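Local coordinates for protein putative beta-glucosidase (Bifidobacterium adolescentis, PDB 5WAB) that hydrolyses beta-glucosidic linkages as a family 3 glycoside hydrolase and probably also releases terminal arabinopyranosyl units from ginsenosides, at residues L14-H28 with N248-V261. Residues are numbered along the deposited sequence; the frame is centred on the assembly and turned at random.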
ATOM      1  N   LEU A  14     -13.298  38.696  -2.618  1.00 23.47           N
ATOM      2  CA  LEU A  14     -13.997  37.522  -3.132  1.00 22.56           C
ATOM      3  C   LEU A  14     -13.215  36.864  -4.262  1.00 24.65           C
ATOM      4  O   LEU A  14     -13.079  35.634  -4.298  1.00 26.04           O
ATOM      5  CB  LEU A  14     -15.397  37.902  -3.603  1.00 22.50           C
ATOM      6  CG  LEU A  14     -16.231  36.782  -4.227  1.00 21.95           C
ATOM      7  CD1 LEU A  14     -16.499  35.686  -3.220  1.00 21.82           C
ATOM      8  CD2 LEU A  14     -17.534  37.355  -4.748  1.00 21.57           C
ATOM      9  N   GLU A  15     -12.689  37.665  -5.193  1.00 25.74           N
ATOM     10  CA  GLU A  15     -11.952  37.096  -6.316  1.00 26.96           C
ATOM     11  C   GLU A  15     -10.699  36.374  -5.839  1.00 26.52           C
ATOM     12  O   GLU A  15     -10.313  35.343  -6.404  1.00 26.88           O
ATOM     13  CB  GLU A  15     -11.587  38.182  -7.327  1.00 28.55           C
ATOM     14  CG  GLU A  15     -12.763  38.752  -8.108  1.00 29.41           C
ATOM     15  CD  GLU A  15     -13.472  39.872  -7.365  1.00 31.29           C
ATOM     16  OE1 GLU A  15     -13.120  40.150  -6.196  1.00 30.90           O
ATOM     17  OE2 GLU A  15     -14.382  40.483  -7.959  1.00 32.58           O
ATOM     18  N   GLU A  16     -10.044  36.908  -4.805  1.00 24.79           N
ATOM     19  CA  GLU A  16      -8.870  36.240  -4.255  1.00 22.67           C
ATOM     20  C   GLU A  16      -9.251  34.956  -3.529  1.00 21.29           C
ATOM     21  O   GLU A  16      -8.522  33.962  -3.594  1.00 20.44           O
ATOM     22  CB  GLU A  16      -8.110  37.190  -3.336  1.00 22.31           C
ATOM     23  CG  GLU A  16      -7.439  38.313  -4.112  1.00 22.25           C
ATOM     24  CD  GLU A  16      -6.916  39.421  -3.221  1.00 22.73           C
ATOM     25  OE1 GLU A  16      -7.392  39.538  -2.070  1.00 21.87           O
ATOM     26  OE2 GLU A  16      -6.021  40.175  -3.673  1.00 22.96           O
ATOM     27  N   LYS A  17     -10.379  34.959  -2.818  1.00 21.22           N
ATOM     28  CA  LYS A  17     -10.835  33.735  -2.171  1.00 21.58           C
ATOM     29  C   LYS A  17     -11.102  32.639  -3.194  1.00 20.53           C
ATOM     30  O   LYS A  17     -10.650  31.497  -3.033  1.00 20.96           O
ATOM     31  CB  LYS A  17     -12.105  34.005  -1.366  1.00 22.34           C
ATOM     32  CG  LYS A  17     -11.932  34.878  -0.151  1.00 23.33           C
ATOM     33  CD  LYS A  17     -13.272  35.015   0.554  1.00 23.40           C
ATOM     34  CE  LYS A  17     -13.209  36.002   1.685  1.00 23.92           C
ATOM     35  NZ  LYS A  17     -14.540  36.169   2.327  1.00 26.53           N
ATOM     36  N   ALA A  18     -11.838  32.971  -4.259  1.00 19.62           N
ATOM     37  CA  ALA A  18     -12.179  31.975  -5.267  1.00 19.80           C
ATOM     38  C   ALA A  18     -10.953  31.477  -6.014  1.00 21.50           C
ATOM     39  O   ALA A  18     -10.909  30.307  -6.408  1.00 24.18           O
ATOM     40  CB  ALA A  18     -13.203  32.541  -6.249  1.00 19.93           C
ATOM     41  N   SER A  19      -9.944  32.331  -6.216  1.00 20.29           N
ATOM     42  CA  SER A  19      -8.761  31.871  -6.935  1.00 19.00           C
ATOM     43  C   SER A  19      -8.031  30.789  -6.152  1.00 17.90           C
ATOM     44  O   SER A  19      -7.428  29.893  -6.752  1.00 16.16           O
ATOM     45  CB  SER A  19      -7.814  33.035  -7.243  1.00 19.06           C
ATOM     46  OG  SER A  19      -7.255  33.587  -6.066  1.00 20.91           O
ATOM     47  N   LEU A  20      -8.085  30.846  -4.820  1.00 16.45           N
ATOM     48  CA  LEU A  20      -7.396  29.853  -4.008  1.00 15.51           C
ATOM     49  C   LEU A  20      -7.973  28.453  -4.180  1.00 15.33           C
ATOM     50  O   LEU A  20      -7.300  27.476  -3.836  1.00 13.89           O
ATOM     51  CB  LEU A  20      -7.459  30.247  -2.532  1.00 12.31           C
ATOM     52  CG  LEU A  20      -6.637  31.448  -2.081  1.00 11.54           C
ATOM     53  CD1 LEU A  20      -6.827  31.626  -0.590  1.00 11.28           C
ATOM     54  CD2 LEU A  20      -5.165  31.275  -2.416  1.00 10.71           C
ATOM     55  N   THR A  21      -9.192  28.337  -4.701  1.00 16.04           N
ATOM     56  CA  THR A  21      -9.854  27.048  -4.835  1.00 16.46           C
ATOM     57  C   THR A  21      -9.438  26.298  -6.098  1.00 18.30           C
ATOM     58  O   THR A  21     -10.066  25.283  -6.437  1.00 21.06           O
ATOM     59  CB  THR A  21     -11.373  27.240  -4.791  1.00 16.44           C
ATOM     60  OG1 THR A  21     -11.808  27.972  -5.941  1.00 17.58           O
ATOM     61  CG2 THR A  21     -11.746  28.029  -3.545  1.00 16.36           C
ATOM     62  N   SER A  22      -8.405  26.778  -6.789  1.00 36.48           N
ATOM     63  CA  SER A  22      -7.807  26.084  -7.920  1.00 34.73           C
ATOM     64  C   SER A  22      -6.367  26.554  -8.049  1.00 33.29           C
ATOM     65  O   SER A  22      -6.057  27.716  -7.780  1.00 33.15           O
ATOM     66  CB  SER A  22      -8.570  26.338  -9.223  1.00 34.06           C
ATOM     67  OG  SER A  22      -8.434  27.687  -9.623  1.00 33.25           O
ATOM     68  N   GLY A  23      -5.497  25.644  -8.473  1.00 32.76           N
ATOM     69  CA  GLY A  23      -4.077  25.938  -8.504  1.00 30.78           C
ATOM     70  C   GLY A  23      -3.732  27.079  -9.440  1.00 30.64           C
ATOM     71  O   GLY A  23      -4.515  27.486 -10.301  1.00 24.35           O
ATOM     72  N   GLY A  24      -2.523  27.609  -9.250  1.00 29.59           N
ATOM     73  CA  GLY A  24      -2.022  28.623 -10.166  1.00 29.67           C
ATOM     74  C   GLY A  24      -1.766  28.061 -11.550  1.00 30.05           C
ATOM     75  O   GLY A  24      -2.173  28.646 -12.557  1.00 29.91           O
ATOM     76  N   ASP A  25      -1.082  26.924 -11.622  1.00 30.32           N
ATOM     77  CA  ASP A  25      -0.994  26.153 -12.858  1.00 31.09           C
ATOM     78  C   ASP A  25      -1.141  24.682 -12.478  1.00 30.92           C
ATOM     79  O   ASP A  25      -1.585  24.347 -11.375  1.00 30.26           O
ATOM     80  CB  ASP A  25       0.298  26.475 -13.628  1.00 32.97           C
ATOM     81  CG  ASP A  25       1.563  26.072 -12.883  1.00 33.09           C
ATOM     82  OD1 ASP A  25       1.478  25.496 -11.781  1.00 32.84           O
ATOM     83  OD2 ASP A  25       2.660  26.345 -13.413  1.00 33.86           O
ATOM     84  N   ALA A  26      -0.757  23.788 -13.389  1.00 31.53           N
ATOM     85  CA  ALA A  26      -0.926  22.358 -13.158  1.00 31.68           C
ATOM     86  C   ALA A  26      -0.033  21.816 -12.048  1.00 29.82           C
ATOM     87  O   ALA A  26      -0.176  20.643 -11.688  1.00 28.75           O
ATOM     88  CB  ALA A  26      -0.654  21.579 -14.449  1.00 32.86           C
ATOM     89  N   TRP A  27       0.889  22.621 -11.510  1.00 29.57           N
ATOM     90  CA  TRP A  27       1.826  22.111 -10.518  1.00 30.13           C
ATOM     91  C   TRP A  27       2.072  23.073  -9.365  1.00 28.73           C
ATOM     92  O   TRP A  27       3.013  22.851  -8.588  1.00 27.78           O
ATOM     93  CB  TRP A  27       3.152  21.742 -11.180  1.00 33.74           C
ATOM     94  CG  TRP A  27       2.969  20.676 -12.195  1.00 38.15           C
ATOM     95  CD1 TRP A  27       2.657  19.371 -11.961  1.00 39.60           C
ATOM     96  CD2 TRP A  27       3.054  20.824 -13.614  1.00 40.54           C
ATOM     97  NE1 TRP A  27       2.552  18.690 -13.152  1.00 40.92           N
ATOM     98  CE2 TRP A  27       2.793  19.562 -14.181  1.00 41.81           C
ATOM     99  CE3 TRP A  27       3.333  21.900 -14.461  1.00 42.54           C
ATOM    100  CZ2 TRP A  27       2.804  19.347 -15.557  1.00 44.82           C
ATOM    101  CZ3 TRP A  27       3.343  21.686 -15.825  1.00 46.72           C
ATOM    102  CH2 TRP A  27       3.080  20.419 -16.361  1.00 46.26           C
ATOM    103  N   HIS A  28       1.272  24.126  -9.233  1.00 27.62           N
ATOM    104  CA  HIS A  28       1.436  25.098  -8.168  1.00 26.57           C
ATOM    105  C   HIS A  28       0.080  25.445  -7.578  1.00 25.51           C
ATOM    106  O   HIS A  28      -0.927  25.505  -8.287  1.00 26.53           O
ATOM    107  CB  HIS A  28       2.119  26.379  -8.658  1.00 23.93           C
ATOM    108  CG  HIS A  28       3.520  26.169  -9.136  1.00 24.90           C
ATOM    109  ND1 HIS A  28       3.818  25.632 -10.369  1.00 26.02           N
ATOM    110  CD2 HIS A  28       4.708  26.401  -8.528  1.00 24.92           C
ATOM    111  CE1 HIS A  28       5.130  25.561 -10.508  1.00 26.80           C
ATOM    112  NE2 HIS A  28       5.693  26.022  -9.406  1.00 26.16           N
ATOM    113  N   ASN A 248     -11.488  21.446  -1.696  1.00 17.72           N
ATOM    114  CA  ASN A 248     -10.875  22.762  -1.576  1.00 16.03           C
ATOM    115  C   ASN A 248     -10.226  23.230  -2.870  1.00 18.51           C
ATOM    116  O   ASN A 248     -10.247  24.428  -3.169  1.00 21.67           O
ATOM    117  CB  ASN A 248      -9.836  22.755  -0.463  1.00 14.93           C
ATOM    118  CG  ASN A 248     -10.418  22.331   0.860  1.00 15.59           C
ATOM    119  OD1 ASN A 248     -10.703  21.150   1.077  1.00 15.37           O
ATOM    120  ND2 ASN A 248     -10.617  23.292   1.753  1.00 15.46           N
ATOM    121  N   LEU A 249      -9.637  22.324  -3.643  1.00 16.58           N
ATOM    122  CA  LEU A 249      -8.689  22.715  -4.679  1.00 18.10           C
ATOM    123  C   LEU A 249      -8.945  21.937  -5.961  1.00 20.00           C
ATOM    124  O   LEU A 249      -8.871  20.702  -5.971  1.00 19.65           O
ATOM    125  CB  LEU A 249      -7.254  22.483  -4.196  1.00 16.35           C
ATOM    126  CG  LEU A 249      -6.097  22.926  -5.092  1.00 18.38           C
ATOM    127  CD1 LEU A 249      -6.000  24.444  -5.190  1.00 18.13           C
ATOM    128  CD2 LEU A 249      -4.795  22.327  -4.589  1.00 17.93           C
ATOM    129  N   GLU A 250      -9.185  22.666  -7.052  1.00 20.86           N
ATOM    130  CA  GLU A 250      -9.241  22.075  -8.382  1.00 20.38           C
ATOM    131  C   GLU A 250      -7.836  22.035  -8.963  1.00 21.60           C
ATOM    132  O   GLU A 250      -7.131  23.051  -8.969  1.00 21.78           O
ATOM    133  CB  GLU A 250     -10.156  22.873  -9.314  1.00 19.76           C
ATOM    134  CG  GLU A 250     -10.211  22.310 -10.736  1.00 20.16           C
ATOM    135  CD  GLU A 250     -10.528  23.357 -11.803  1.00 21.56           C
ATOM    136  OE1 GLU A 250     -10.150  24.533 -11.626  1.00 21.33           O
ATOM    137  OE2 GLU A 250     -11.151  23.001 -12.827  1.00 21.39           O
ATOM    138  N   MET A 251      -7.427  20.857  -9.439  1.00 21.00           N
ATOM    139  CA  MET A 251      -6.148  20.688 -10.110  1.00 21.89           C
ATOM    140  C   MET A 251      -6.358  19.787 -11.324  1.00 23.69           C
ATOM    141  O   MET A 251      -7.042  18.754 -11.214  1.00 25.22           O
ATOM    142  CB  MET A 251      -5.094  20.090  -9.176  1.00 21.06           C
ATOM    143  CG  MET A 251      -4.708  20.994  -8.019  1.00 20.63           C
ATOM    144  SD  MET A 251      -3.790  22.465  -8.494  1.00 21.16           S
ATOM    145  CE  MET A 251      -2.266  21.750  -9.111  1.00 20.26           C
ATOM    146  N   PRO A 252      -5.829  20.158 -12.495  1.00 24.53           N
ATOM    147  CA  PRO A 252      -5.173  21.445 -12.725  1.00 25.35           C
ATOM    148  C   PRO A 252      -6.232  22.518 -12.922  1.00 24.94           C
ATOM    149  O   PRO A 252      -7.401  22.170 -13.092  1.00 25.21           O
ATOM    150  CB  PRO A 252      -4.365  21.199 -14.001  1.00 27.62           C
ATOM    151  CG  PRO A 252      -5.186  20.215 -14.756  1.00 23.71           C
ATOM    152  CD  PRO A 252      -5.820  19.318 -13.707  1.00 25.50           C
ATOM    153  N   PRO A 253      -5.853  23.789 -12.856  1.00 23.95           N
ATOM    154  CA  PRO A 253      -6.842  24.855 -13.049  1.00 24.62           C
ATOM    155  C   PRO A 253      -7.393  24.846 -14.468  1.00 26.26           C
ATOM    156  O   PRO A 253      -6.646  24.890 -15.448  1.00 26.84           O
ATOM    157  CB  PRO A 253      -6.047  26.134 -12.760  1.00 25.25           C
ATOM    158  CG  PRO A 253      -4.622  25.753 -13.025  1.00 23.11           C
ATOM    159  CD  PRO A 253      -4.510  24.327 -12.585  1.00 22.42           C
ATOM    160  N   SER A 254      -8.715  24.793 -14.569  1.00 25.04           N
ATOM    161  CA  SER A 254      -9.408  24.963 -15.836  1.00 26.48           C
ATOM    162  C   SER A 254      -9.704  26.424 -16.137  1.00 28.55           C
ATOM    163  O   SER A 254     -10.378  26.720 -17.132  1.00 30.24           O
ATOM    164  CB  SER A 254     -10.699  24.143 -15.835  1.00 25.73           C
ATOM    165  OG  SER A 254     -11.513  24.495 -14.733  1.00 27.85           O
ATOM    166  N   TYR A 255      -9.202  27.337 -15.304  1.00 28.62           N
ATOM    167  CA  TYR A 255      -9.442  28.775 -15.438  1.00 27.93           C
ATOM    168  C   TYR A 255     -10.941  29.073 -15.423  1.00 27.57           C
ATOM    169  O   TYR A 255     -11.481  29.758 -16.294  1.00 29.09           O
ATOM    170  CB  TYR A 255      -8.751  29.332 -16.686  1.00 28.92           C
ATOM    171  CG  TYR A 255      -7.244  29.218 -16.577  1.00 30.35           C
ATOM    172  CD1 TYR A 255      -6.582  28.060 -16.965  1.00 31.01           C
ATOM    173  CD2 TYR A 255      -6.489  30.251 -16.044  1.00 31.11           C
ATOM    174  CE1 TYR A 255      -5.207  27.948 -16.845  1.00 31.53           C
ATOM    175  CE2 TYR A 255      -5.117  30.146 -15.915  1.00 31.17           C
ATOM    176  CZ  TYR A 255      -4.481  28.994 -16.317  1.00 31.70           C
ATOM    177  OH  TYR A 255      -3.113  28.889 -16.193  1.00 32.93           O
ATOM    178  N   THR A 256     -11.611  28.566 -14.380  1.00 26.19           N
ATOM    179  CA  THR A 256     -13.048  28.712 -14.196  1.00 25.29           C
ATOM    180  C   THR A 256     -13.367  29.201 -12.790  1.00 25.94           C
ATOM    181  O   THR A 256     -14.448  28.918 -12.260  1.00 25.04           O
ATOM    182  CB  THR A 256     -13.787  27.397 -14.466  1.00 25.12           C
ATOM    183  OG1 THR A 256     -13.176  26.335 -13.720  1.00 21.63           O
ATOM    184  CG2 THR A 256     -13.787  27.052 -15.958  1.00 25.65           C
ATOM    185  N   ASP A 257     -12.443  29.942 -12.169  1.00 27.53           N
ATOM    186  CA  ASP A 257     -12.722  30.498 -10.849  1.00 26.84           C
ATOM    187  C   ASP A 257     -13.867  31.495 -10.893  1.00 27.69           C
ATOM    188  O   ASP A 257     -14.494  31.742  -9.859  1.00 26.46           O
ATOM    189  CB  ASP A 257     -11.487  31.174 -10.262  1.00 26.51           C
ATOM    190  CG  ASP A 257     -10.349  30.218 -10.051  1.00 28.39           C
ATOM    191  OD1 ASP A 257     -10.599  28.995  -9.992  1.00 29.55           O
ATOM    192  OD2 ASP A 257      -9.200  30.694  -9.940  1.00 29.90           O
ATOM    193  N   ASP A 258     -14.146  32.072 -12.065  1.00 29.57           N
ATOM    194  CA  ASP A 258     -15.257  33.008 -12.177  1.00 30.58           C
ATOM    195  C   ASP A 258     -16.573  32.339 -11.798  1.00 29.31           C
ATOM    196  O   ASP A 258     -17.496  33.010 -11.320  1.00 28.36           O
ATOM    197  CB  ASP A 258     -15.311  33.587 -13.597  1.00 33.73           C
ATOM    198  CG  ASP A 258     -15.538  32.519 -14.671  1.00 36.39           C
ATOM    199  OD1 ASP A 258     -14.910  31.441 -14.588  1.00 36.78           O
ATOM    200  OD2 ASP A 258     -16.321  32.761 -15.618  1.00 37.34           O
ATOM    201  N   GLN A 259     -16.665  31.018 -11.980  1.00 28.36           N
ATOM    202  CA  GLN A 259     -17.859  30.286 -11.572  1.00 27.91           C
ATOM    203  C   GLN A 259     -18.024  30.266 -10.056  1.00 24.65           C
ATOM    204  O   GLN A 259     -19.156  30.298  -9.559  1.00 23.25           O
ATOM    205  CB  GLN A 259     -17.815  28.859 -12.127  1.00 29.49           C
ATOM    206  CG  GLN A 259     -17.724  28.801 -13.640  1.00 31.54           C
ATOM    207  CD  GLN A 259     -17.588  27.385 -14.176  1.00 32.70           C
ATOM    208  OE1 GLN A 259     -17.775  26.406 -13.450  1.00 32.60           O
ATOM    209  NE2 GLN A 259     -17.265  27.271 -15.462  1.00 33.81           N
ATOM    210  N   ILE A 260     -16.919  30.217  -9.307  1.00 22.81           N
ATOM    211  CA  ILE A 260     -17.023  30.307  -7.854  1.00 21.14           C
ATOM    212  C   ILE A 260     -17.492  31.695  -7.443  1.00 21.37           C
ATOM    213  O   ILE A 260     -18.320  31.842  -6.536  1.00 21.29           O
ATOM    214  CB  ILE A 260     -15.682  29.942  -7.187  1.00 20.93           C
ATOM    215  CG1 ILE A 260     -15.193  28.573  -7.667  1.00 20.53           C
ATOM    216  CG2 ILE A 260     -15.808  30.003  -5.659  1.00 16.25           C
ATOM    217  CD1 ILE A 260     -16.140  27.417  -7.340  1.00 16.57           C
ATOM    218  N   VAL A 261     -16.979  32.733  -8.111  1.00 22.12           N
ATOM    219  CA  VAL A 261     -17.348  34.108  -7.777  1.00 22.44           C
ATOM    220  C   VAL A 261     -18.829  34.346  -8.046  1.00 23.51           C
ATOM    221  O   VAL A 261     -19.549  34.910  -7.211  1.00 22.58           O
ATOM    222  CB  VAL A 261     -16.473  35.100  -8.561  1.00 23.38           C
ATOM    223  CG1 VAL A 261     -16.916  36.527  -8.288  1.00 25.06           C
ATOM    224  CG2 VAL A 261     -15.021  34.914  -8.198  1.00 20.18           C
TER
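Ser22 and Asp257 meet side chain to side chain where the N-terminal helix and its following loop lie against the TIM-barrel-type domain of this family 3 enzyme. Ser22 OG, turned between its backbone N and carbonyl carbon (chi1 68°), gives a hydrogen bond to the syn lone pair of Asp257 OD1 at 2.6 Å. The same carboxylate oxygen forms a salt bridge with Arg239, while Asp257 OD2 sits 3.3 Å from Ser19 CA. An alanine in place of Asp257 would probably leave the Ser22 hydroxyl without this acceptor and take away the salt bridge to Arg239. Next to this pair a single beta bridge joins Ser22 to Glu250: Glu250 N donates to Thr21 O, and Gly23 N to Glu250 O. Beyond it the axes of 14-19 and 257-261 run at 128° between their N-to-C directions, 8.6 Å apart at closest approach. There Ala18 CB touches Ile260 CG2 and Val261 CG2, and Leu14 CD2 reaches across to Val261 CG1 at 3.7 Å. Pro252, joined to Met251 by a cis peptide bond, sets its CB on Ala26, and the Pro253 ring lies against the Gly23 and Asp25 carbonyl oxygens. Met251, bent at chi2 and chi3, brings SD to 3.5 Å from Gly23 CA and its methyl CE to 3.5 Å from Ala26 O.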